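Long-range contact in Zn-dependent hydrolase, glyoxylase (Echinicola vietnamensis, PDB 6T5K), which probably hydrolyses beta-lactam antibiotics, carbapenems among them, as a zinc-dependent class B metallo-beta-lactamase: residues W202-L216 with D228-K240. Residues are numbered along the deposited sequence; the frame is centred on the assembly and turned at random.
Sequences WPVTVNKISTAYPNL and DKTLLHYTETLFK
Trp202 and Phe239 form a face-to-face stack on the tightly packed inner side of the helix pair. The six-membered ring of Trp202 lies 3.8 Å, centroid to centroid, from the Phe239 ring, with the planes 13° apart. The first torsion of Trp202 turns CG away from the backbone N, laying the indole over Phe239. Its NE1 bonds to Leu183 O, helping to fix the ring's rotation, and the methyl CG2 of Thr235 sits 3.6 Å from NE1. Val206 sets its CG1 methyl 3.4 Å from Leu232 O. CD1 of Leu232 touches both CG2 of Ile209 and CD1 of Leu216, and these three side chains also pack on Leu178 of strand 177-181.

The outer side is polar and looser. ND2 of Asn207 donates to OE1 of Glu236 at 3.0 Å, nearly straight (172°). OE1 lies in the amide plane, but the carboxylate is turned 76° against it. A water also donates to OE1.

The helix axes run roughly antiparallel and approach to 8.4 Å, packed on the sheet holding strands 169-172, 177-181 and 218-221. Trp202 also packs near the zinc ligand His163. The chemistry implies that apolar packing and the ring stack hold the inner side, while OE1 of Glu236 receives two donors on the hydrated outer side.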
loop_
_atom_site.group_PDB
_atom_site.type_symbol
_atom_site.label_atom_id
_atom_site.label_comp_id
_atom_site.label_asym_id
_atom_site.label_seq_id
_atom_site.Cartn_x
_atom_site.Cartn_y
_atom_site.Cartn_z
ATOM N N TRP A 202 -14.715 9.052 5.624
ATOM C CA TRP A 202 -13.571 9.181 4.723
ATOM C C TRP A 202 -12.901 10.539 4.774
ATOM O O TRP A 202 -11.677 10.585 4.971
ATOM C CB TRP A 202 -14.051 8.853 3.303
ATOM C CG TRP A 202 -12.972 8.419 2.344
ATOM C CD1 TRP A 202 -11.674 8.889 2.252
ATOM C CD2 TRP A 202 -13.112 7.448 1.301
ATOM N NE1 TRP A 202 -11.016 8.263 1.219
ATOM C CE2 TRP A 202 -11.864 7.357 0.640
ATOM C CE3 TRP A 202 -14.159 6.620 0.880
ATOM C CZ2 TRP A 202 -11.655 6.494 -0.425
ATOM C CZ3 TRP A 202 -13.940 5.785 -0.184
ATOM C CH2 TRP A 202 -12.704 5.717 -0.809
ATOM N N PRO A 203 -13.607 11.665 4.620
ATOM C CA PRO A 203 -12.886 12.945 4.635
ATOM C C PRO A 203 -12.291 13.245 5.998
ATOM O O PRO A 203 -11.253 13.922 6.077
ATOM C CB PRO A 203 -13.952 13.979 4.250
ATOM C CG PRO A 203 -15.269 13.357 4.609
ATOM C CD PRO A 203 -15.050 11.842 4.365
ATOM N N VAL A 204 -12.957 12.814 7.070
ATOM C CA VAL A 204 -12.440 13.030 8.417
ATOM C C VAL A 204 -11.127 12.280 8.595
ATOM O O VAL A 204 -10.150 12.820 9.120
ATOM C CB VAL A 204 -13.488 12.593 9.459
ATOM C CG1 VAL A 204 -12.959 12.707 10.895
ATOM C CG2 VAL A 204 -14.767 13.409 9.300
ATOM N N THR A 205 -11.107 11.002 8.203
ATOM C CA THR A 205 -9.884 10.206 8.246
ATOM C C THR A 205 -8.767 10.842 7.439
ATOM O O THR A 205 -7.630 10.945 7.913
ATOM C CB THR A 205 -10.228 8.825 7.705
ATOM O OG1 THR A 205 -11.230 8.261 8.562
ATOM C CG2 THR A 205 -8.991 7.937 7.629
ATOM N N VAL A 206 -9.076 11.289 6.216
ATOM C CA VAL A 206 -8.023 11.866 5.390
ATOM C C VAL A 206 -7.499 13.168 5.986
ATOM O O VAL A 206 -6.303 13.458 5.905
ATOM C CB VAL A 206 -8.454 11.984 3.920
ATOM C CG1 VAL A 206 -7.385 12.697 3.106
ATOM C CG2 VAL A 206 -8.689 10.568 3.397
ATOM N N ASN A 207 -8.366 13.994 6.559
ATOM C CA ASN A 207 -7.855 15.203 7.162
ATOM C C ASN A 207 -6.937 14.876 8.340
ATOM O O ASN A 207 -5.959 15.610 8.583
ATOM C CB ASN A 207 -8.986 16.116 7.626
ATOM C CG ASN A 207 -8.481 17.510 7.992
ATOM O OD1 ASN A 207 -8.184 17.799 9.147
ATOM N ND2 ASN A 207 -8.290 18.348 6.983
ATOM N N LYS A 208 -7.228 13.790 9.080
ATOM C CA LYS A 208 -6.337 13.423 10.175
ATOM C C LYS A 208 -4.956 13.102 9.621
ATOM O O LYS A 208 -3.926 13.454 10.212
ATOM C CB LYS A 208 -6.833 12.256 11.003
ATOM C CG LYS A 208 -8.061 12.599 11.783
ATOM C CD LYS A 208 -8.674 11.390 12.389
ATOM C CE LYS A 208 -7.722 10.741 13.299
ATOM N NZ LYS A 208 -8.167 9.352 13.696
ATOM N N ILE A 209 -4.917 12.436 8.451
ATOM C CA ILE A 209 -3.650 12.080 7.796
ATOM C C ILE A 209 -2.896 13.332 7.365
ATOM O O ILE A 209 -1.699 13.476 7.617
ATOM C CB ILE A 209 -3.913 11.151 6.591
ATOM C CG1 ILE A 209 -4.465 9.801 7.101
ATOM C CG2 ILE A 209 -2.633 10.897 5.777
ATOM C CD1 ILE A 209 -5.046 8.928 6.039
ATOM N N SER A 210 -3.589 14.247 6.692
ATOM C CA SER A 210 -2.938 15.481 6.274
ATOM C C SER A 210 -2.385 16.228 7.478
ATOM O O SER A 210 -1.249 16.721 7.455
ATOM C CB SER A 210 -3.956 16.351 5.544
ATOM O OG SER A 210 -4.458 15.665 4.413
ATOM N N THR A 211 -3.178 16.313 8.539
ATOM C CA THR A 211 -2.745 17.029 9.739
ATOM C C THR A 211 -1.557 16.348 10.415
ATOM O O THR A 211 -0.727 17.015 11.052
ATOM C CB THR A 211 -3.935 17.128 10.692
ATOM O OG1 THR A 211 -5.002 17.823 10.048
ATOM C CG2 THR A 211 -3.608 17.863 11.938
ATOM N N ALA A 212 -1.486 15.021 10.343
ATOM C CA ALA A 212 -0.397 14.283 10.975
ATOM C C ALA A 212 0.908 14.397 10.193
ATOM O O ALA A 212 1.987 14.367 10.794
ATOM C CB ALA A 212 -0.753 12.793 11.077
ATOM N N TYR A 213 0.828 14.469 8.861
ATOM C CA TYR A 213 2.005 14.426 7.986
ATOM C C TYR A 213 2.039 15.644 7.066
ATOM O O TYR A 213 1.995 15.528 5.844
ATOM C CB TYR A 213 2.008 13.133 7.174
ATOM C CG TYR A 213 1.798 11.874 7.981
ATOM C CD1 TYR A 213 2.655 11.520 9.010
ATOM C CD2 TYR A 213 0.742 11.042 7.704
ATOM C CE1 TYR A 213 2.475 10.361 9.742
ATOM C CE2 TYR A 213 0.543 9.880 8.422
ATOM C CZ TYR A 213 1.406 9.542 9.451
ATOM O OH TYR A 213 1.190 8.369 10.140
ATOM N N PRO A 214 2.168 16.838 7.631
ATOM C CA PRO A 214 2.151 18.048 6.804
ATOM C C PRO A 214 3.357 18.211 5.908
ATOM O O PRO A 214 3.300 19.005 4.956
ATOM C CB PRO A 214 2.087 19.181 7.836
ATOM C CG PRO A 214 2.710 18.555 9.080
ATOM C CD PRO A 214 2.233 17.125 9.064
ATOM N N ASN A 215 4.418 17.443 6.135
ATOM C CA ASN A 215 5.646 17.601 5.379
ATOM C C ASN A 215 5.805 16.576 4.276
ATOM O O ASN A 215 6.875 16.509 3.666
ATOM C CB ASN A 215 6.853 17.538 6.312
ATOM C CG ASN A 215 6.735 18.519 7.454
ATOM O OD1 ASN A 215 6.767 18.147 8.645
ATOM N ND2 ASN A 215 6.503 19.776 7.104
ATOM N N LEU A 216 4.770 15.793 3.990
ATOM C CA LEU A 216 4.893 14.774 2.961
ATOM C C LEU A 216 5.351 15.376 1.640
ATOM O O LEU A 216 4.858 16.422 1.198
ATOM C CB LEU A 216 3.571 14.061 2.749
ATOM C CG LEU A 216 3.230 13.077 3.853
ATOM C CD1 LEU A 216 1.779 12.654 3.702
ATOM C CD2 LEU A 216 4.151 11.879 3.807
ATOM N N ASP A 228 2.102 14.375 -4.947
ATOM C CA ASP A 228 2.497 15.019 -3.700
ATOM C C ASP A 228 1.288 15.173 -2.776
ATOM O O ASP A 228 0.283 14.468 -2.931
ATOM C CB ASP A 228 3.239 16.312 -4.037
ATOM C CG ASP A 228 2.436 17.245 -4.899
ATOM O OD1 ASP A 228 1.312 17.588 -4.463
ATOM O OD2 ASP A 228 2.910 17.599 -6.029
ATOM N N LYS A 229 1.400 16.083 -1.784
ATOM C CA LYS A 229 0.325 16.282 -0.820
ATOM C C LYS A 229 -0.996 16.611 -1.500
ATOM O O LYS A 229 -2.053 16.408 -0.899
ATOM C CB LYS A 229 0.662 17.438 0.135
ATOM C CG LYS A 229 1.452 17.077 1.345
ATOM C CD LYS A 229 1.713 18.303 2.214
ATOM C CE LYS A 229 2.879 19.138 1.758
ATOM N NZ LYS A 229 2.645 20.058 0.630
ATOM N N THR A 230 -0.970 17.097 -2.742
ATOM C CA THR A 230 -2.197 17.345 -3.494
ATOM C C THR A 230 -3.170 16.178 -3.364
ATOM O O THR A 230 -4.383 16.376 -3.276
ATOM C CB THR A 230 -1.837 17.536 -4.970
ATOM O OG1 THR A 230 -0.998 18.687 -5.118
ATOM C CG2 THR A 230 -3.056 17.721 -5.826
ATOM N N LEU A 231 -2.665 14.945 -3.416
ATOM C CA LEU A 231 -3.572 13.800 -3.424
ATOM C C LEU A 231 -4.415 13.731 -2.168
ATOM O O LEU A 231 -5.577 13.296 -2.220
ATOM C CB LEU A 231 -2.804 12.494 -3.574
ATOM C CG LEU A 231 -2.516 12.078 -5.022
ATOM C CD1 LEU A 231 -1.631 13.102 -5.683
ATOM C CD2 LEU A 231 -1.844 10.733 -5.117
ATOM N N LEU A 232 -3.843 14.124 -1.026
ATOM C CA LEU A 232 -4.601 14.115 0.217
ATOM C C LEU A 232 -5.709 15.144 0.171
ATOM O O LEU A 232 -6.842 14.851 0.549
ATOM C CB LEU A 232 -3.695 14.406 1.404
ATOM C CG LEU A 232 -2.567 13.405 1.639
ATOM C CD1 LEU A 232 -1.772 13.775 2.927
ATOM C CD2 LEU A 232 -3.054 11.951 1.702
ATOM N N HIS A 233 -5.392 16.343 -0.289
ATOM C CA HIS A 233 -6.391 17.398 -0.383
ATOM C C HIS A 233 -7.451 17.063 -1.412
ATOM O O HIS A 233 -8.644 17.296 -1.174
ATOM C CB HIS A 233 -5.692 18.704 -0.697
ATOM C CG HIS A 233 -4.694 19.096 0.337
ATOM N ND1 HIS A 233 -3.518 19.748 0.034
ATOM C CD2 HIS A 233 -4.681 18.892 1.675
ATOM C CE1 HIS A 233 -2.844 19.964 1.153
ATOM N NE2 HIS A 233 -3.521 19.434 2.158
ATOM N N TYR A 234 -7.034 16.529 -2.557
ATOM C CA TYR A 234 -7.978 16.090 -3.570
ATOM C C TYR A 234 -8.945 15.052 -3.014
ATOM O O TYR A 234 -10.156 15.132 -3.240
ATOM C CB TYR A 234 -7.229 15.494 -4.763
ATOM C CG TYR A 234 -8.223 14.981 -5.766
ATOM C CD1 TYR A 234 -8.928 15.864 -6.567
ATOM C CD2 TYR A 234 -8.492 13.625 -5.881
ATOM C CE1 TYR A 234 -9.885 15.399 -7.451
ATOM C CE2 TYR A 234 -9.461 13.154 -6.734
ATOM C CZ TYR A 234 -10.154 14.037 -7.518
ATOM O OH TYR A 234 -11.110 13.566 -8.394
ATOM N N THR A 235 -8.418 14.076 -2.275
ATOM C CA THR A 235 -9.256 12.998 -1.771
ATOM C C THR A 235 -10.233 13.511 -0.733
ATOM O O THR A 235 -11.410 13.144 -0.747
ATOM C CB THR A 235 -8.397 11.893 -1.166
ATOM O OG1 THR A 235 -7.558 11.355 -2.195
ATOM C CG2 THR A 235 -9.248 10.793 -0.624
ATOM N N GLU A 236 -9.751 14.335 0.203
ATOM C CA GLU A 236 -10.674 14.898 1.178
ATOM C C GLU A 236 -11.792 15.675 0.479
ATOM O O GLU A 236 -12.978 15.534 0.823
ATOM C CB GLU A 236 -9.927 15.749 2.187
ATOM C CG GLU A 236 -10.855 16.191 3.284
ATOM C CD GLU A 236 -10.243 17.151 4.291
ATOM O OE1 GLU A 236 -9.013 17.299 4.304
ATOM O OE2 GLU A 236 -11.026 17.765 5.071
ATOM N N THR A 237 -11.431 16.499 -0.509
ATOM C CA THR A 237 -12.427 17.310 -1.207
ATOM C C THR A 237 -13.437 16.442 -1.945
ATOM O O THR A 237 -14.640 16.750 -1.990
ATOM C CB THR A 237 -11.719 18.223 -2.203
ATOM O OG1 THR A 237 -10.774 19.036 -1.496
ATOM C CG2 THR A 237 -12.734 19.117 -2.953
ATOM N N LEU A 238 -12.956 15.367 -2.555
ATOM C CA LEU A 238 -13.823 14.483 -3.318
ATOM C C LEU A 238 -14.925 13.893 -2.460
ATOM O O LEU A 238 -16.043 13.684 -2.948
ATOM C CB LEU A 238 -12.968 13.366 -3.912
ATOM C CG LEU A 238 -13.638 12.316 -4.795
ATOM C CD1 LEU A 238 -14.197 12.952 -6.055
ATOM C CD2 LEU A 238 -12.611 11.224 -5.101
ATOM N N PHE A 239 -14.628 13.615 -1.191
ATOM C CA PHE A 239 -15.597 12.996 -0.309
ATOM C C PHE A 239 -16.219 13.952 0.697
ATOM O O PHE A 239 -17.030 13.521 1.518
ATOM C CB PHE A 239 -14.947 11.814 0.402
ATOM C CG PHE A 239 -14.710 10.640 -0.507
ATOM C CD1 PHE A 239 -15.752 9.817 -0.901
ATOM C CD2 PHE A 239 -13.444 10.388 -0.999
ATOM C CE1 PHE A 239 -15.537 8.743 -1.752
ATOM C CE2 PHE A 239 -13.212 9.312 -1.852
ATOM C CZ PHE A 239 -14.251 8.481 -2.224
ATOM N N LYS A 240 -15.899 15.237 0.635
ATOM C CA LYS A 240 -16.358 16.156 1.674
ATOM C C LYS A 240 -17.868 16.282 1.624
ATOM O O LYS A 240 -18.466 16.150 0.556
ATOM C CB LYS A 240 -15.719 17.532 1.515
ATOM C CG LYS A 240 -15.510 18.223 2.848
ATOM C CD LYS A 240 -14.864 19.591 2.697
ATOM C CE LYS A 240 -13.402 19.484 2.303
ATOM N NZ LYS A 240 -12.704 20.794 2.540
ATOM O OXT LYS A 240 -18.520 16.506 2.649
HETATM O O HOH W 1 -6.594 16.614 3.360
#